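Local coordinates for acyl-coa oxidase (Arabidopsis thaliana, PDB 1W07), which oxidises long- and medium-chain acyl-CoAs to 2-trans-enoyl-CoAs in peroxisomal beta-oxidation, using FAD and passing the electrons to oxygen to give hydrogen peroxide, at residues Asp645-Glu649 with Tyr650-Val654; Lys628-Glu631 with Glu632-Asp636. The protein carries 1 engineered substitution. All coordinates share one frame; numbering follows the deposited sequence.

Overall arrangement
The two contacts lie on the last two helices of the chain, interaction 2 on helix 625-635 and interaction 1 on helix 647-655. Their centres are 26 Å apart and their nearest atoms about 11 Å, so they do not touch; both instead pack against the second subunit of the homodimer. Interaction 2 is the one nearer the cofactor, the side chain of Leu629 lying about 7 Å from that of Arg310, an FAD-binding residue, and about 9 Å from a bound FAD. Interaction 1 lies away from the annotated sites, its centre 47 Å from that of the chain. Both contacts thus belong to the part of the C-terminal region that packs on the partner subunit.

Interaction 1. Residues Asp645-Glu649 with Tyr650-Val654; sequences DGYQE and YLRPV
Tyr647 and Arg652 lie side by side at the start of helix 647-655, one wide turn apart. The arginine can be followed outward. Its CB stands 4.2 Å from CE1 of Tyr647, obliquely to the ring. CG, anti to the backbone N (chi1 -158°), runs on to the phenol and comes 3.8 Å from Tyr647 OH; NE passes the same oxygen, which lies at the edge of the guanidinium, in its plane. The chain then bends at chi3, bringing NH2 to 3.3 Å from CG of Gln648, whose CB and CA sit over one guanidinium face. Arginine suits this place because its aliphatic stem can follow a tyrosine while its flat head rests on a neighbour's methylenes.

The backbone beneath is a pi-type turn. Tyr647 O accepts two bonds, a straight one from Arg652 N (2.8 Å) and a more bent one from Leu651 N (2.9 Å). Gly646, the N-cap residue, takes Tyr650 N on its carbonyl O at 2.7 Å; at its backbone angles a side chain would collide with the carbonyl O of Asp645, which accounts for the glycine. On the other flank, Glu649 CB lies over the centre of the Tyr650 ring, 3.7 Å from the centroid, a CH-pi contact. Pro653 has no N-H to give, and its CD meets Gln648 O at 3.3 Å where the helix kinks.

The second subunit receives Tyr647, which stacks on His214 of that chain, and Leu651, which packs on its Val182, while Asp645 forms a salt bridge with its Lys63. The whole is a glycine N-capped helix opening with a pi-type turn and kinked at a proline, part of the dimer interface of this acyl-CoA oxidase.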
ATOM      1  N   ASP B 645     -13.596  11.888  27.418  1.00 25.73           N
ATOM      2  CA  ASP B 645     -12.724  12.240  28.526  1.00 25.21           C
ATOM      3  C   ASP B 645     -11.743  13.254  27.966  1.00 25.24           C
ATOM      4  O   ASP B 645     -11.080  12.982  26.969  1.00 26.16           O
ATOM      5  CB  ASP B 645     -11.967  11.009  29.017  1.00 30.50           C
ATOM      6  CG  ASP B 645     -10.896  11.352  30.041  1.00 30.95           C
ATOM      7  OD1 ASP B 645     -10.996  12.414  30.691  1.00 32.17           O
ATOM      8  OD2 ASP B 645      -9.959  10.552  30.190  1.00 33.33           O
ATOM      9  N   GLY B 646     -11.663  14.409  28.620  1.00 22.15           N
ATOM     10  CA  GLY B 646     -10.793  15.474  28.168  1.00 23.33           C
ATOM     11  C   GLY B 646     -11.651  16.677  27.818  1.00 22.31           C
ATOM     12  O   GLY B 646     -11.158  17.787  27.616  1.00 23.83           O
ATOM     13  N   TYR B 647     -12.953  16.444  27.734  1.00 23.64           N
ATOM     14  CA  TYR B 647     -13.913  17.496  27.420  1.00 26.94           C
ATOM     15  C   TYR B 647     -13.819  18.659  28.415  1.00 25.04           C
ATOM     16  O   TYR B 647     -13.703  19.823  28.018  1.00 24.74           O
ATOM     17  CB  TYR B 647     -15.325  16.922  27.455  1.00 27.15           C
ATOM     18  CG  TYR B 647     -16.392  17.931  27.813  1.00 29.41           C
ATOM     19  CD1 TYR B 647     -16.764  18.933  26.923  1.00 31.35           C
ATOM     20  CD2 TYR B 647     -17.013  17.891  29.057  1.00 31.71           C
ATOM     21  CE1 TYR B 647     -17.729  19.874  27.258  1.00 31.52           C
ATOM     22  CE2 TYR B 647     -17.981  18.821  29.409  1.00 33.21           C
ATOM     23  CZ  TYR B 647     -18.331  19.817  28.502  1.00 33.63           C
ATOM     24  OH  TYR B 647     -19.258  20.772  28.844  1.00 31.76           O
ATOM     25  N   GLN B 648     -13.867  18.326  29.704  1.00 28.05           N
ATOM     26  CA  GLN B 648     -13.808  19.309  30.784  1.00 28.94           C
ATOM     27  C   GLN B 648     -12.545  20.155  30.780  1.00 27.97           C
ATOM     28  O   GLN B 648     -12.592  21.352  31.058  1.00 28.24           O
ATOM     29  CB  GLN B 648     -13.947  18.616  32.147  1.00 31.02           C
ATOM     30  CG  GLN B 648     -15.277  17.895  32.356  1.00 37.51           C
ATOM     31  CD  GLN B 648     -15.327  16.536  31.675  1.00 42.11           C
ATOM     32  OE1 GLN B 648     -16.386  15.913  31.586  1.00 43.82           O
ATOM     33  NE2 GLN B 648     -14.182  16.067  31.203  1.00 42.47           N
ATOM     34  N   GLU B 649     -11.416  19.537  30.454  1.00 27.65           N
ATOM     35  CA  GLU B 649     -10.146  20.245  30.435  1.00 30.05           C
ATOM     36  C   GLU B 649      -9.787  20.906  29.108  1.00 28.84           C
ATOM     37  O   GLU B 649      -9.246  22.012  29.092  1.00 28.69           O
ATOM     38  CB  GLU B 649      -8.994  19.304  30.804  1.00 33.01           C
ATOM     39  CG  GLU B 649      -9.301  18.271  31.872  1.00 40.77           C
ATOM     40  CD  GLU B 649      -9.907  16.996  31.310  1.00 44.82           C
ATOM     41  OE1 GLU B 649     -11.047  17.038  30.802  1.00 45.01           O
ATOM     42  OE2 GLU B 649      -9.234  15.945  31.380  1.00 49.46           O
ATOM     43  N   TYR B 650     -10.088  20.243  27.997  1.00 25.48           N
ATOM     44  CA  TYR B 650      -9.677  20.773  26.701  1.00 26.62           C
ATOM     45  C   TYR B 650     -10.746  21.259  25.733  1.00 26.05           C
ATOM     46  O   TYR B 650     -10.418  21.870  24.709  1.00 27.03           O
ATOM     47  CB  TYR B 650      -8.786  19.732  26.021  1.00 24.38           C
ATOM     48  CG  TYR B 650      -7.743  19.156  26.967  1.00 23.95           C
ATOM     49  CD1 TYR B 650      -7.696  17.790  27.234  1.00 24.19           C
ATOM     50  CD2 TYR B 650      -6.824  19.983  27.614  1.00 22.57           C
ATOM     51  CE1 TYR B 650      -6.765  17.255  28.124  1.00 26.96           C
ATOM     52  CE2 TYR B 650      -5.884  19.467  28.514  1.00 22.82           C
ATOM     53  CZ  TYR B 650      -5.857  18.095  28.758  1.00 27.49           C
ATOM     54  OH  TYR B 650      -4.913  17.555  29.595  1.00 29.96           O
ATOM     55  N   LEU B 651     -12.012  21.001  26.038  1.00 22.88           N
ATOM     56  CA  LEU B 651     -13.090  21.452  25.163  1.00 26.27           C
ATOM     57  C   LEU B 651     -13.926  22.565  25.793  1.00 29.02           C
ATOM     58  O   LEU B 651     -14.166  23.598  25.160  1.00 26.59           O
ATOM     59  CB  LEU B 651     -14.000  20.278  24.776  1.00 25.32           C
ATOM     60  CG  LEU B 651     -13.387  19.257  23.803  1.00 26.48           C
ATOM     61  CD1 LEU B 651     -14.331  18.070  23.582  1.00 19.81           C
ATOM     62  CD2 LEU B 651     -13.085  19.969  22.492  1.00 23.75           C
ATOM     63  N   ARG B 652     -14.362  22.366  27.036  1.00 29.54           N
ATOM     64  CA  ARG B 652     -15.185  23.367  27.709  1.00 32.59           C
ATOM     65  C   ARG B 652     -14.498  24.729  27.787  1.00 32.46           C
ATOM     66  O   ARG B 652     -15.113  25.752  27.503  1.00 33.59           O
ATOM     67  CB  ARG B 652     -15.569  22.902  29.121  1.00 33.61           C
ATOM     68  CG  ARG B 652     -16.817  23.598  29.672  1.00 36.27           C
ATOM     69  CD  ARG B 652     -16.902  23.541  31.201  1.00 36.14           C
ATOM     70  NE  ARG B 652     -17.141  22.199  31.717  1.00 40.13           N
ATOM     71  CZ  ARG B 652     -16.813  21.803  32.948  1.00 41.36           C
ATOM     72  NH1 ARG B 652     -16.234  22.649  33.793  1.00 39.27           N
ATOM     73  NH2 ARG B 652     -17.044  20.552  33.328  1.00 42.93           N
ATOM     74  N   PRO B 653     -13.212  24.760  28.184  1.00 31.28           N
ATOM     75  CA  PRO B 653     -12.477  26.025  28.287  1.00 33.20           C
ATOM     76  C   PRO B 653     -12.425  26.804  26.975  1.00 34.52           C
ATOM     77  O   PRO B 653     -12.447  28.033  26.967  1.00 36.34           O
ATOM     78  CB  PRO B 653     -11.090  25.574  28.742  1.00 32.93           C
ATOM     79  CG  PRO B 653     -11.407  24.374  29.587  1.00 30.22           C
ATOM     80  CD  PRO B 653     -12.408  23.652  28.725  1.00 32.22           C
ATOM     81  N   VAL B 654     -12.353  26.077  25.867  1.00 34.71           N
ATOM     82  CA  VAL B 654     -12.289  26.696  24.544  1.00 36.43           C
ATOM     83  C   VAL B 654     -13.640  27.308  24.190  1.00 36.46           C
ATOM     84  O   VAL B 654     -13.722  28.461  23.754  1.00 36.19           O
ATOM     85  CB  VAL B 654     -11.909  25.652  23.456  1.00 35.61           C
ATOM     86  CG1 VAL B 654     -11.991  26.279  22.074  1.00 36.11           C
ATOM     87  CG2 VAL B 654     -10.501  25.124  23.711  1.00 35.69           C
TER

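Interaction 2. Residues Lys628-Glu631 with Glu632-Asp636; sequences KLFE and EALKD
Lys628 and Glu632 are joined by the first of three successive i to i+4 backbone bonds that mark this as the last turns of an alpha-helix, 625-635, lying at the dimer interface. Lys628 O takes Glu632 N at 3.0 Å, and Glu632 CG lies 3.5 Å from the same oxygen. At its far end Lys628 NZ makes a salt bridge to Glu631 OE1.

Leu629, buried, gives its carbonyl to Ala633 N. The small side chain of Ala633 suits a buried face of the helix, where it packs on Ile225 of the second subunit, as Leu629 does on Leu140 of that subunit.

Phe630 has CG anti to its N (chi1 179°), which carries the ring to where both Leu634 methyls meet its far end, CD1 lying over one face, 4.0 Å from CE2. The ring also meets Phe241 of the second subunit edge-to-face. An alanine here takes the ring away, which would probably leave a gap between the Leu634 methyls and Phe241 of the second subunit. Leu634 N gives a weak bond to Phe630 O.

Glu631 is extended, and its carboxylate sits between lysines: OE1 is held by Lys628, and OE2 is 4.2 Å from Lys635 NZ, too far for a salt bridge, whereas that same NZ bonds Glu632 OE1 on its syn side at 2.6 Å.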
ATOM      1  N   LYS B 628     -23.998  -4.384  10.413  1.00 17.79           N
ATOM      2  CA  LYS B 628     -22.841  -4.875  11.154  1.00 16.48           C
ATOM      3  C   LYS B 628     -21.759  -3.828  11.359  1.00 16.46           C
ATOM      4  O   LYS B 628     -20.973  -3.918  12.302  1.00 15.92           O
ATOM      5  CB  LYS B 628     -22.262  -6.106  10.465  1.00 17.13           C
ATOM      6  CG  LYS B 628     -23.191  -7.323  10.538  1.00 20.08           C
ATOM      7  CD  LYS B 628     -23.290  -7.830  11.980  1.00 21.92           C
ATOM      8  CE  LYS B 628     -24.308  -8.962  12.162  1.00 21.39           C
ATOM      9  NZ  LYS B 628     -24.314  -9.449  13.582  1.00 24.39           N
ATOM     10  N   LEU B 629     -21.712  -2.833  10.478  1.00 17.19           N
ATOM     11  CA  LEU B 629     -20.733  -1.761  10.613  1.00 17.84           C
ATOM     12  C   LEU B 629     -21.108  -0.947  11.842  1.00 18.74           C
ATOM     13  O   LEU B 629     -20.245  -0.562  12.628  1.00 20.19           O
ATOM     14  CB  LEU B 629     -20.735  -0.847   9.383  1.00 15.35           C
ATOM     15  CG  LEU B 629     -19.809  -1.230   8.213  1.00 15.04           C
ATOM     16  CD1 LEU B 629     -20.083  -0.330   7.008  1.00 12.80           C
ATOM     17  CD2 LEU B 629     -18.349  -1.106   8.645  1.00 11.50           C
ATOM     18  N   PHE B 630     -22.406  -0.686  11.991  1.00 18.26           N
ATOM     19  CA  PHE B 630     -22.921   0.078  13.117  1.00 18.55           C
ATOM     20  C   PHE B 630     -22.648  -0.696  14.403  1.00 17.06           C
ATOM     21  O   PHE B 630     -22.165  -0.144  15.384  1.00 18.98           O
ATOM     22  CB  PHE B 630     -24.429   0.341  12.931  1.00 20.48           C
ATOM     23  CG  PHE B 630     -25.059   1.110  14.065  1.00 26.46           C
ATOM     24  CD1 PHE B 630     -24.637   2.403  14.366  1.00 30.17           C
ATOM     25  CD2 PHE B 630     -26.047   0.529  14.857  1.00 32.46           C
ATOM     26  CE1 PHE B 630     -25.188   3.100  15.440  1.00 31.96           C
ATOM     27  CE2 PHE B 630     -26.606   1.219  15.936  1.00 33.39           C
ATOM     28  CZ  PHE B 630     -26.171   2.508  16.227  1.00 32.44           C
ATOM     29  N   GLU B 631     -22.943  -1.987  14.389  1.00 20.22           N
ATOM     30  CA  GLU B 631     -22.709  -2.844  15.548  1.00 21.43           C
ATOM     31  C   GLU B 631     -21.249  -2.793  16.006  1.00 21.50           C
ATOM     32  O   GLU B 631     -20.960  -2.723  17.201  1.00 15.67           O
ATOM     33  CB  GLU B 631     -23.087  -4.285  15.205  1.00 27.33           C
ATOM     34  CG  GLU B 631     -22.985  -5.256  16.365  1.00 32.65           C
ATOM     35  CD  GLU B 631     -23.277  -6.691  15.958  1.00 37.26           C
ATOM     36  OE1 GLU B 631     -24.351  -6.960  15.365  1.00 33.59           O
ATOM     37  OE2 GLU B 631     -22.430  -7.562  16.244  1.00 42.70           O
ATOM     38  N   GLU B 632     -20.321  -2.845  15.055  1.00 21.29           N
ATOM     39  CA  GLU B 632     -18.910  -2.809  15.414  1.00 21.69           C
ATOM     40  C   GLU B 632     -18.486  -1.470  15.983  1.00 20.17           C
ATOM     41  O   GLU B 632     -17.719  -1.423  16.947  1.00 21.29           O
ATOM     42  CB  GLU B 632     -18.034  -3.150  14.209  1.00 24.44           C
ATOM     43  CG  GLU B 632     -17.986  -4.625  13.905  1.00 26.80           C
ATOM     44  CD  GLU B 632     -17.423  -5.446  15.053  1.00 27.50           C
ATOM     45  OE1 GLU B 632     -18.047  -6.469  15.393  1.00 29.91           O
ATOM     46  OE2 GLU B 632     -16.358  -5.087  15.606  1.00 25.60           O
ATOM     47  N   ALA B 633     -18.981  -0.385  15.396  1.00 15.16           N
ATOM     48  CA  ALA B 633     -18.622   0.952  15.866  1.00 16.21           C
ATOM     49  C   ALA B 633     -18.890   1.108  17.348  1.00 14.42           C
ATOM     50  O   ALA B 633     -18.088   1.694  18.071  1.00 16.20           O
ATOM     51  CB  ALA B 633     -19.393   2.009  15.090  1.00 13.91           C
ATOM     52  N   LEU B 634     -20.024   0.581  17.795  1.00 16.31           N
ATOM     53  CA  LEU B 634     -20.404   0.676  19.203  1.00 17.03           C
ATOM     54  C   LEU B 634     -19.399   0.006  20.153  1.00 19.68           C
ATOM     55  O   LEU B 634     -19.329   0.373  21.325  1.00 20.16           O
ATOM     56  CB  LEU B 634     -21.792   0.062  19.401  1.00 14.90           C
ATOM     57  CG  LEU B 634     -22.911   0.623  18.516  1.00 17.48           C
ATOM     58  CD1 LEU B 634     -24.225  -0.100  18.827  1.00 17.63           C
ATOM     59  CD2 LEU B 634     -23.047   2.129  18.737  1.00 14.17           C
ATOM     60  N   LYS B 635     -18.626  -0.959  19.646  1.00 18.31           N
ATOM     61  CA  LYS B 635     -17.643  -1.664  20.469  1.00 19.54           C
ATOM     62  C   LYS B 635     -16.377  -0.863  20.729  1.00 19.96           C
ATOM     63  O   LYS B 635     -15.593  -1.206  21.610  1.00 17.08           O
ATOM     64  CB  LYS B 635     -17.248  -3.000  19.825  1.00 19.15           C
ATOM     65  CG  LYS B 635     -18.378  -4.017  19.696  1.00 21.89           C
ATOM     66  CD  LYS B 635     -17.881  -5.263  18.968  1.00 23.18           C
ATOM     67  CE  LYS B 635     -19.015  -6.220  18.632  1.00 26.28           C
ATOM     68  NZ  LYS B 635     -18.509  -7.367  17.821  1.00 29.91           N
ATOM     69  N   ASP B 636     -16.149   0.195  19.957  1.00 18.78           N
ATOM     70  CA  ASP B 636     -14.948   0.995  20.168  1.00 21.56           C
ATOM     71  C   ASP B 636     -14.981   1.639  21.548  1.00 21.65           C
ATOM     72  O   ASP B 636     -16.017   2.153  21.981  1.00 21.84           O
ATOM     73  CB  ASP B 636     -14.821   2.093  19.101  1.00 20.66           C
ATOM     74  CG  ASP B 636     -13.411   2.630  18.995  1.00 20.37           C
ATOM     75  OD1 ASP B 636     -13.084   3.611  19.694  1.00 17.57           O
ATOM     76  OD2 ASP B 636     -12.617   2.048  18.220  1.00 19.38           O
TER